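Local coordinates for MMACHC-like protein (Caenorhabditis elegans, PDB 5UJC) that binds cobalamin and probably strips the upper ligand from cyanocobalamin and alkylcobalamins with the help of flavin or glutathione, at residues Gly33-Ala38 against Phe45-Asp50; Lys108-Lys111 against Asn115-Ile118; Thr158-Gly163 against Leu169-Leu174. All blocks are in the same frame, centred on the assembly; numbering follows the deposited sequence.

Contact 1: residues Gly33-Ala38 against Phe45-Asp50; sequences GSYNEA and FALPYD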
loop_
_atom_site.group_PDB
_atom_site.type_symbol
_atom_site.label_atom_id
_atom_site.label_comp_id
_atom_site.label_asym_id
_atom_site.label_seq_id
_atom_site.Cartn_x
_atom_site.Cartn_y
_atom_site.Cartn_z
ATOM N N GLY A 33 -0.314 -10.552 -16.575
ATOM C CA GLY A 33 0.769 -11.455 -16.991
ATOM C C GLY A 33 2.121 -11.104 -16.365
ATOM O O GLY A 33 2.941 -11.997 -16.072
ATOM N N SER A 34 2.367 -9.814 -16.157
ATOM C CA SER A 34 3.615 -9.381 -15.534
ATOM C C SER A 34 3.686 -9.841 -14.094
ATOM O O SER A 34 4.730 -10.278 -13.624
ATOM C CB SER A 34 3.753 -7.880 -15.604
ATOM O OG SER A 34 3.784 -7.440 -16.954
ATOM N N TYR A 35 2.565 -9.766 -13.397
ATOM C CA TYR A 35 2.489 -10.274 -12.042
ATOM C C TYR A 35 2.676 -11.803 -12.001
ATOM O O TYR A 35 3.458 -12.325 -11.197
ATOM C CB TYR A 35 1.144 -9.891 -11.411
ATOM C CG TYR A 35 0.941 -10.436 -10.015
ATOM C CD1 TYR A 35 1.397 -9.743 -8.899
ATOM C CD2 TYR A 35 0.288 -11.656 -9.811
ATOM C CE1 TYR A 35 1.210 -10.230 -7.638
ATOM C CE2 TYR A 35 0.066 -12.139 -8.545
ATOM C CZ TYR A 35 0.540 -11.432 -7.456
ATOM O OH TYR A 35 0.344 -11.898 -6.167
ATOM N N ASN A 36 1.962 -12.504 -12.855
ATOM C CA ASN A 36 2.035 -13.962 -12.862
ATOM C C ASN A 36 3.426 -14.468 -13.214
ATOM O O ASN A 36 3.868 -15.483 -12.682
ATOM C CB ASN A 36 0.996 -14.544 -13.794
ATOM C CG ASN A 36 -0.408 -14.489 -13.217
ATOM O OD1 ASN A 36 -0.592 -14.284 -12.012
ATOM N ND2 ASN A 36 -1.405 -14.719 -14.066
ATOM N N GLU A 37 4.105 -13.775 -14.135
ATOM C CA GLU A 37 5.501 -14.120 -14.477
ATOM C C GLU A 37 6.412 -13.985 -13.244
ATOM O O GLU A 37 7.290 -14.822 -13.015
ATOM C CB GLU A 37 6.016 -13.238 -15.649
ATOM C CG GLU A 37 7.495 -13.440 -16.017
ATOM C CD GLU A 37 8.019 -12.397 -17.013
ATOM O OE1 GLU A 37 7.456 -11.264 -17.084
ATOM O OE2 GLU A 37 9.011 -12.700 -17.713
ATOM N N ALA A 38 6.175 -12.948 -12.435
ATOM C CA ALA A 38 7.011 -12.683 -11.295
ATOM C C ALA A 38 6.761 -13.705 -10.140
ATOM O O ALA A 38 7.718 -14.227 -9.561
ATOM C CB ALA A 38 6.802 -11.273 -10.799
ATOM N N PHE A 45 -0.138 -18.118 -5.914
ATOM C CA PHE A 45 -0.448 -16.712 -6.049
ATOM C C PHE A 45 -0.840 -16.314 -7.476
ATOM O O PHE A 45 -1.284 -15.216 -7.702
ATOM C CB PHE A 45 0.761 -15.884 -5.585
ATOM C CG PHE A 45 1.017 -15.999 -4.119
ATOM C CD1 PHE A 45 0.218 -15.330 -3.225
ATOM C CD2 PHE A 45 2.023 -16.829 -3.634
ATOM C CE1 PHE A 45 0.413 -15.467 -1.875
ATOM C CE2 PHE A 45 2.239 -16.948 -2.288
ATOM C CZ PHE A 45 1.445 -16.251 -1.407
ATOM N N ALA A 46 -0.620 -17.192 -8.454
ATOM C CA ALA A 46 -0.977 -16.869 -9.834
ATOM C C ALA A 46 -2.474 -16.486 -9.921
ATOM O O ALA A 46 -3.308 -17.134 -9.328
ATOM C CB ALA A 46 -0.676 -18.048 -10.743
ATOM N N LEU A 47 -2.779 -15.414 -10.645
ATOM C CA LEU A 47 -4.131 -14.922 -10.739
ATOM C C LEU A 47 -4.798 -15.442 -12.012
ATOM O O LEU A 47 -4.142 -15.539 -13.060
ATOM C CB LEU A 47 -4.127 -13.399 -10.750
ATOM C CG LEU A 47 -3.562 -12.758 -9.491
ATOM C CD1 LEU A 47 -3.321 -11.257 -9.711
ATOM C CD2 LEU A 47 -4.502 -12.982 -8.316
ATOM N N PRO A 48 -6.113 -15.747 -11.936
ATOM C CA PRO A 48 -6.802 -16.457 -13.018
ATOM C C PRO A 48 -7.366 -15.512 -14.103
ATOM O O PRO A 48 -8.563 -15.485 -14.344
ATOM C CB PRO A 48 -7.929 -17.177 -12.280
ATOM C CG PRO A 48 -8.276 -16.243 -11.186
ATOM C CD PRO A 48 -6.953 -15.683 -10.720
ATOM N N TYR A 49 -6.479 -14.760 -14.736
ATOM C CA TYR A 49 -6.842 -13.859 -15.819
ATOM C C TYR A 49 -5.833 -13.985 -16.923
ATOM O O TYR A 49 -4.658 -14.299 -16.670
ATOM C CB TYR A 49 -6.882 -12.397 -15.319
ATOM C CG TYR A 49 -7.799 -12.205 -14.158
ATOM C CD1 TYR A 49 -9.156 -12.030 -14.350
ATOM C CD2 TYR A 49 -7.317 -12.237 -12.864
ATOM C CE1 TYR A 49 -10.013 -11.918 -13.277
ATOM C CE2 TYR A 49 -8.153 -12.093 -11.790
ATOM C CZ TYR A 49 -9.507 -11.945 -12.000
ATOM O OH TYR A 49 -10.349 -11.814 -10.943
ATOM N N ASP A 50 -6.251 -13.678 -18.144
ATOM C CA ASP A 50 -5.322 -13.639 -19.285
ATOM C C ASP A 50 -4.185 -12.640 -19.066
ATOM O O ASP A 50 -4.355 -11.615 -18.366
ATOM C CB ASP A 50 -6.071 -13.292 -20.584
ATOM C CG ASP A 50 -7.069 -14.385 -21.012
ATOM O OD1 ASP A 50 -6.980 -15.528 -20.512
ATOM O OD2 ASP A 50 -7.956 -14.078 -21.841
HETATM O O HOH W 1 -1.707 -13.519 -5.762
HETATM O O HOH W 2 -1.869 -14.587 -16.865
#
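Beside the cobalamin pocket, helix 32-39 receives the returning loop 45-50, and Asn36 and Tyr35 hold that loop against the helix flank before the chain enters strand 53-60. The carboxamide of Asn36 reads both backbone polar groups of Leu47. Its OD1 accepts the Leu47 N-H at 2.8 Å along a nearly straight line (172°), the donor standing tilted from the carbonyl plane. On the other branch, Asn36 ND2 donates to Leu47 O at 3.0 Å, in the carbonyl plane and on a lone pair. With CG set anti to the carbonyl carbon (chi1 -75°), the amide swings out from the helix to meet the loop. A water carries the grip two residues further: it accepts from Asn36 ND2 at 2.8 Å and donates to Tyr49 O.

Tyr35 works beside it. Leu47 CD1 lies 3.6 Å from Tyr35 CD2, the two side chains crossing at about a right angle, while Phe45 O sits at the ring edge, 3.5 Å from Tyr35 CE2. The Tyr35 hydroxyl donates at 2.6 Å from its OH to a second water, which donates in turn to Phe45 O; the same OH is also hydrogen-bonded to the N of Leu133, which probably contacts the substrate, as in relatives. Phe45 and Ala38 touch the bound methylcobalamin.

Two direct bonds fix the rotation of the buried Asn36 amide and distinguish its oxygen from its nitrogen, since Leu47 offers one donor and one acceptor. The loop is therefore held through its backbone, with Leu47 supplying the apolar part of the contact.

Contact 2: residues Lys108-Lys111 against Asn115-Ile118; sequences KLRK and NFEI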
loop_
_atom_site.group_PDB
_atom_site.type_symbol
_atom_site.label_atom_id
_atom_site.label_comp_id
_atom_site.label_asym_id
_atom_site.label_seq_id
_atom_site.Cartn_x
_atom_site.Cartn_y
_atom_site.Cartn_z
ATOM N N LYS A 108 -18.452 5.986 -9.473
ATOM C CA LYS A 108 -18.108 6.639 -10.733
ATOM C C LYS A 108 -17.473 5.654 -11.730
ATOM O O LYS A 108 -17.762 5.705 -12.933
ATOM C CB LYS A 108 -17.165 7.806 -10.492
ATOM C CG LYS A 108 -17.744 8.906 -9.606
ATOM C CD LYS A 108 -18.897 9.617 -10.276
ATOM C CE LYS A 108 -19.327 10.855 -9.485
ATOM N NZ LYS A 108 -20.731 11.235 -9.777
ATOM N N LEU A 109 -16.586 4.779 -11.234
ATOM C CA LEU A 109 -15.859 3.858 -12.082
ATOM C C LEU A 109 -16.808 2.911 -12.824
ATOM O O LEU A 109 -16.591 2.609 -13.983
ATOM C CB LEU A 109 -14.853 3.054 -11.252
ATOM C CG LEU A 109 -14.046 2.007 -12.033
ATOM C CD1 LEU A 109 -13.273 2.619 -13.164
ATOM C CD2 LEU A 109 -13.103 1.292 -11.089
ATOM N N ARG A 110 -17.869 2.465 -12.146
ATOM C CA ARG A 110 -18.838 1.523 -12.759
ATOM C C ARG A 110 -19.476 2.096 -14.034
ATOM O O ARG A 110 -19.924 1.342 -14.909
ATOM C CB ARG A 110 -19.954 1.152 -11.765
ATOM C CG ARG A 110 -19.520 0.212 -10.653
ATOM C CD ARG A 110 -20.585 0.079 -9.557
ATOM N NE ARG A 110 -20.009 -0.488 -8.323
ATOM C CZ ARG A 110 -20.048 0.077 -7.108
ATOM N NH1 ARG A 110 -20.662 1.252 -6.901
ATOM N NH2 ARG A 110 -19.484 -0.547 -6.085
ATOM N N LYS A 111 -19.551 3.418 -14.126
ATOM C CA LYS A 111 -20.135 4.057 -15.303
ATOM C C LYS A 111 -19.169 4.110 -16.505
ATOM O O LYS A 111 -19.579 4.382 -17.638
ATOM C CB LYS A 111 -20.638 5.461 -14.948
ATOM C CG LYS A 111 -21.685 5.454 -13.857
ATOM C CD LYS A 111 -22.227 6.854 -13.604
ATOM C CE LYS A 111 -22.813 6.991 -12.220
ATOM N NZ LYS A 111 -23.173 8.405 -11.907
ATOM N N ASN A 115 -17.339 -3.889 -15.011
ATOM C CA ASN A 115 -16.803 -5.171 -14.510
ATOM C C ASN A 115 -15.389 -5.008 -13.954
ATOM O O ASN A 115 -14.452 -4.790 -14.701
ATOM C CB ASN A 115 -16.796 -6.196 -15.663
ATOM C CG ASN A 115 -16.307 -7.576 -15.239
ATOM O OD1 ASN A 115 -16.044 -7.835 -14.059
ATOM N ND2 ASN A 115 -16.211 -8.482 -16.209
ATOM N N PHE A 116 -15.254 -5.048 -12.630
ATOM C CA PHE A 116 -13.948 -5.067 -12.017
ATOM C C PHE A 116 -13.964 -5.765 -10.673
ATOM O O PHE A 116 -15.000 -5.879 -10.022
ATOM C CB PHE A 116 -13.348 -3.650 -11.873
ATOM C CG PHE A 116 -14.220 -2.683 -11.127
ATOM C CD1 PHE A 116 -15.174 -1.906 -11.811
ATOM C CD2 PHE A 116 -14.077 -2.502 -9.762
ATOM C CE1 PHE A 116 -15.956 -0.992 -11.138
ATOM C CE2 PHE A 116 -14.871 -1.587 -9.085
ATOM C CZ PHE A 116 -15.819 -0.842 -9.775
ATOM N N GLU A 117 -12.803 -6.278 -10.299
ATOM C CA GLU A 117 -12.577 -6.890 -8.991
ATOM C C GLU A 117 -11.638 -6.015 -8.189
ATOM O O GLU A 117 -10.775 -5.324 -8.757
ATOM C CB GLU A 117 -11.931 -8.267 -9.177
ATOM C CG GLU A 117 -12.765 -9.229 -10.019
ATOM C CD GLU A 117 -14.089 -9.603 -9.363
ATOM O OE1 GLU A 117 -14.155 -9.641 -8.108
ATOM O OE2 GLU A 117 -15.049 -9.894 -10.100
ATOM N N ILE A 118 -11.821 -6.009 -6.878
ATOM C CA ILE A 118 -10.959 -5.234 -5.988
ATOM C C ILE A 118 -10.338 -6.164 -4.958
ATOM O O ILE A 118 -11.051 -6.932 -4.298
ATOM C CB ILE A 118 -11.729 -4.092 -5.233
ATOM C CG1 ILE A 118 -12.551 -3.220 -6.198
ATOM C CG2 ILE A 118 -10.725 -3.269 -4.406
ATOM C CD1 ILE A 118 -13.200 -2.011 -5.533
#
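Phe116 meets Leu109 and Arg110 across a short connection, and these three residues make up nearly all of the 155 Å² buried here. The central feature is a CH-pi contact: methyl CD2 of Leu109 stands 3.6 Å from the centroid of the Phe116 ring, only 12° off the ring normal, and thus over the middle of one face. Its distances to the ring atoms confirm the centring, running from 3.7 Å at Phe116 CE1 to 4.1 Å at Phe116 CG. The two side chains come from opposite directions. Leu109 CG is anti to the backbone N (chi1 178°), which carries the CD2 methyl out from the helix onto the ring.

Arg110 adds the aliphatic part of its chain. Its CG comes obliquely to within 3.8 Å of Phe116 CE1, and the chain then runs on extended from CG to NE, across the direction of the phenylalanine side chain. The guanidinium plane lies 17° from that of the ring, but Phe116 CZ is oblique to the group, and its charge is met by a salt bridge to Glu103. No hydrogen bond joins the two segments.

Leu109 also packs on Leu190 and Phe192 of strand 185-196 and on Ile11 of helix 5-18, while Phe116 touches Ser106. The arrangement is a helix-to-strand connection: the chain leaves helix 93-109, turns, and enters edge strand 117-120 of the four-stranded antiparallel sheet, with an aromatic residue just before the strand folded back onto the C-terminal part of the helix.

Contact 3: residues Thr158-Gly163 against Leu169-Leu174; sequences TWPPAG and LKFIGL. With TAR (D(-)-tartaric acid), chain E.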
loop_
_atom_site.group_PDB
_atom_site.type_symbol
_atom_site.label_atom_id
_atom_site.label_comp_id
_atom_site.label_asym_id
_atom_site.label_seq_id
_atom_site.Cartn_x
_atom_site.Cartn_y
_atom_site.Cartn_z
ATOM N N THR A 158 25.699 -16.468 6.384
ATOM C CA THR A 158 24.384 -16.727 6.937
ATOM C C THR A 158 23.681 -15.393 7.160
ATOM O O THR A 158 23.935 -14.705 8.143
ATOM C CB THR A 158 24.483 -17.519 8.262
ATOM O OG1 THR A 158 24.973 -18.834 7.988
ATOM C CG2 THR A 158 23.108 -17.616 8.967
ATOM N N TRP A 159 22.858 -15.004 6.191
ATOM C CA TRP A 159 22.051 -13.781 6.279
ATOM C C TRP A 159 20.754 -13.998 5.483
ATOM O O TRP A 159 20.812 -14.500 4.368
ATOM C CB TRP A 159 22.826 -12.559 5.706
ATOM C CG TRP A 159 22.091 -11.292 5.904
ATOM C CD1 TRP A 159 22.144 -10.472 7.000
ATOM C CD2 TRP A 159 21.051 -10.771 5.073
ATOM N NE1 TRP A 159 21.219 -9.481 6.890
ATOM C CE2 TRP A 159 20.528 -9.638 5.722
ATOM C CE3 TRP A 159 20.500 -11.160 3.850
ATOM C CZ2 TRP A 159 19.520 -8.865 5.171
ATOM C CZ3 TRP A 159 19.489 -10.401 3.309
ATOM C CH2 TRP A 159 19.018 -9.257 3.958
ATOM N N PRO A 160 19.585 -13.582 6.019
ATOM C CA PRO A 160 19.455 -12.971 7.346
ATOM C C PRO A 160 19.670 -13.963 8.468
ATOM O O PRO A 160 19.651 -15.167 8.226
ATOM C CB PRO A 160 17.997 -12.481 7.362
ATOM C CG PRO A 160 17.306 -13.326 6.363
ATOM C CD PRO A 160 18.305 -13.593 5.293
ATOM N N PRO A 161 19.870 -13.459 9.705
ATOM C CA PRO A 161 19.848 -14.310 10.897
ATOM C C PRO A 161 18.589 -15.177 10.942
ATOM O O PRO A 161 17.551 -14.794 10.385
ATOM C CB PRO A 161 19.831 -13.295 12.048
ATOM C CG PRO A 161 20.425 -12.061 11.487
ATOM C CD PRO A 161 20.046 -12.032 10.046
ATOM N N ALA A 162 18.685 -16.343 11.569
ATOM C CA ALA A 162 17.501 -17.178 11.826
ATOM C C ALA A 162 17.034 -16.971 13.246
ATOM O O ALA A 162 17.845 -16.746 14.146
ATOM C CB ALA A 162 17.820 -18.646 11.586
ATOM N N GLY A 163 15.716 -17.034 13.442
ATOM C CA GLY A 163 15.121 -17.043 14.785
ATOM C C GLY A 163 15.270 -15.739 15.555
ATOM O O GLY A 163 15.333 -15.751 16.778
ATOM N N LEU A 169 6.296 -15.144 12.305
ATOM C CA LEU A 169 6.841 -14.025 11.558
ATOM C C LEU A 169 8.040 -14.461 10.732
ATOM O O LEU A 169 8.847 -15.274 11.171
ATOM C CB LEU A 169 7.231 -12.893 12.488
ATOM C CG LEU A 169 6.101 -12.295 13.329
ATOM C CD1 LEU A 169 6.659 -11.340 14.371
ATOM C CD2 LEU A 169 5.082 -11.577 12.448
ATOM N N LYS A 170 8.115 -13.934 9.516
ATOM C CA LYS A 170 9.227 -14.162 8.639
ATOM C C LYS A 170 10.008 -12.911 8.416
ATOM O O LYS A 170 9.493 -11.829 8.540
ATOM C CB LYS A 170 8.724 -14.697 7.300
ATOM C CG LYS A 170 8.015 -16.045 7.434
ATOM C CD LYS A 170 9.017 -17.180 7.754
ATOM C CE LYS A 170 8.308 -18.437 8.220
ATOM N NZ LYS A 170 7.408 -18.996 7.175
ATOM N N PHE A 171 11.262 -13.068 8.013
ATOM C CA PHE A 171 12.093 -11.916 7.614
ATOM C C PHE A 171 11.741 -11.563 6.180
ATOM O O PHE A 171 12.109 -12.270 5.245
ATOM C CB PHE A 171 13.589 -12.267 7.787
ATOM C CG PHE A 171 14.532 -11.081 7.612
ATOM C CD1 PHE A 171 14.946 -10.693 6.357
ATOM C CD2 PHE A 171 14.985 -10.377 8.705
ATOM C CE1 PHE A 171 15.858 -9.671 6.194
ATOM C CE2 PHE A 171 15.900 -9.347 8.560
ATOM C CZ PHE A 171 16.344 -8.995 7.300
ATOM N N ILE A 172 10.946 -10.503 6.026
ATOM C CA ILE A 172 10.345 -10.160 4.737
ATOM C C ILE A 172 11.026 -8.996 4.042
ATOM O O ILE A 172 11.773 -8.221 4.652
ATOM C CB ILE A 172 8.816 -9.902 4.833
ATOM C CG1 ILE A 172 8.496 -8.752 5.813
ATOM C CG2 ILE A 172 8.092 -11.185 5.259
ATOM C CD1 ILE A 172 7.098 -8.190 5.655
ATOM N N GLY A 173 10.777 -8.888 2.750
ATOM C CA GLY A 173 11.342 -7.796 1.965
ATOM C C GLY A 173 10.634 -6.473 2.166
ATOM O O GLY A 173 9.593 -6.389 2.854
ATOM N N LEU A 174 11.164 -5.467 1.481
ATOM C CA LEU A 174 10.771 -4.075 1.649
ATOM C C LEU A 174 10.805 -3.385 0.314
ATOM O O LEU A 174 11.798 -3.477 -0.420
ATOM C CB LEU A 174 11.729 -3.352 2.595
ATOM C CG LEU A 174 11.506 -1.845 2.792
ATOM C CD1 LEU A 174 10.187 -1.581 3.521
ATOM C CD2 LEU A 174 12.671 -1.251 3.567
HETATM O O1 TAR E . 13.880 -14.460 12.170
HETATM O O11 TAR E . 12.321 -15.412 13.342
HETATM C C1 TAR E . 13.014 -15.356 12.318
HETATM C C2 TAR E . 12.762 -16.424 11.256
HETATM O O2 TAR E . 11.416 -16.271 10.788
HETATM C C3 TAR E . 13.754 -16.404 10.061
HETATM O O3 TAR E . 14.458 -15.154 9.975
HETATM C C4 TAR E . 13.016 -16.672 8.744
HETATM O O4 TAR E . 12.472 -15.699 8.087
HETATM O O41 TAR E . 12.964 -17.869 8.353
#
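The Phe171 ring has Pro160 over one face and turns its edge toward the indole of Trp159. Pro160 CB stands 3.5 Å from the Phe171 centroid, 7° off the ring normal, a well-centred CH-pi contact; Pro160 CG reaches over the rim of the same face to within 3.5 Å of Phe171 CD1. The aromatic pair is an offset edge-to-face stack, with the Phe171 edge toward the face of the Trp159 six-membered ring, planes at 84° and centroids 5.5 Å apart. Its nearest atoms are Trp159 CZ2 and Phe171 CZ, at 3.8 Å. Pro160 CB also lies over the centre of one Trp159 face, so this proline carbon borders both rings; the peptide bond before Pro160 is cis.

Phe171 CG is anti to the backbone N (chi1 -171°), which extends the ring across to the 158-163 loop. Behind it the backbones bind a D(-)-tartaric acid, probably taken up from the crystallisation liquor. Phe171 N donates to tartrate O4 at 2.9 Å in a nearly straight bond, tartrate O2 donates to Leu169 O at 2.8 Å, and tartrate O3 gives a longer bond to Pro161 O. Trp159 NE1 is hydrogen-bonded to Glu220, and the Phe171 ring also meets that of Tyr224 in helix 212-225.

Replacing Phe171 by an alanine would probably leave Pro160 CB without its aromatic face and the Trp159 indole without its edge-on partner, opening a gap between the loops.

Between the protein segments themselves the contact is wholly apolar. Beside the cobalamin pocket, where Lys170 O bonds the ligand, tartrate adds polar bridges in the crystal, and these are probably absent without it.

The contacts follow one another along the chain and share no helix or strand. Contacts 1 and 2 are partly buried, each with one segment on a helix, and they touch where Tyr49 OH packs on Glu117 CG at 3.7 Å; contact 3 is a surface contact between two loop segments. Chemistry follows place: contact 1, which buries the most area, relies on side-chain-to-backbone hydrogen bonds and waters, whereas contacts 2 and 3 both use a CH-pi contact with phenylalanine and lack direct hydrogen bonds between segments. Contacts 1 and 3 include cobalamin-pocket residues, with centres about 26 Å apart; contact 2 holds none of them, and its centre is about 38 Å from that of contact 3.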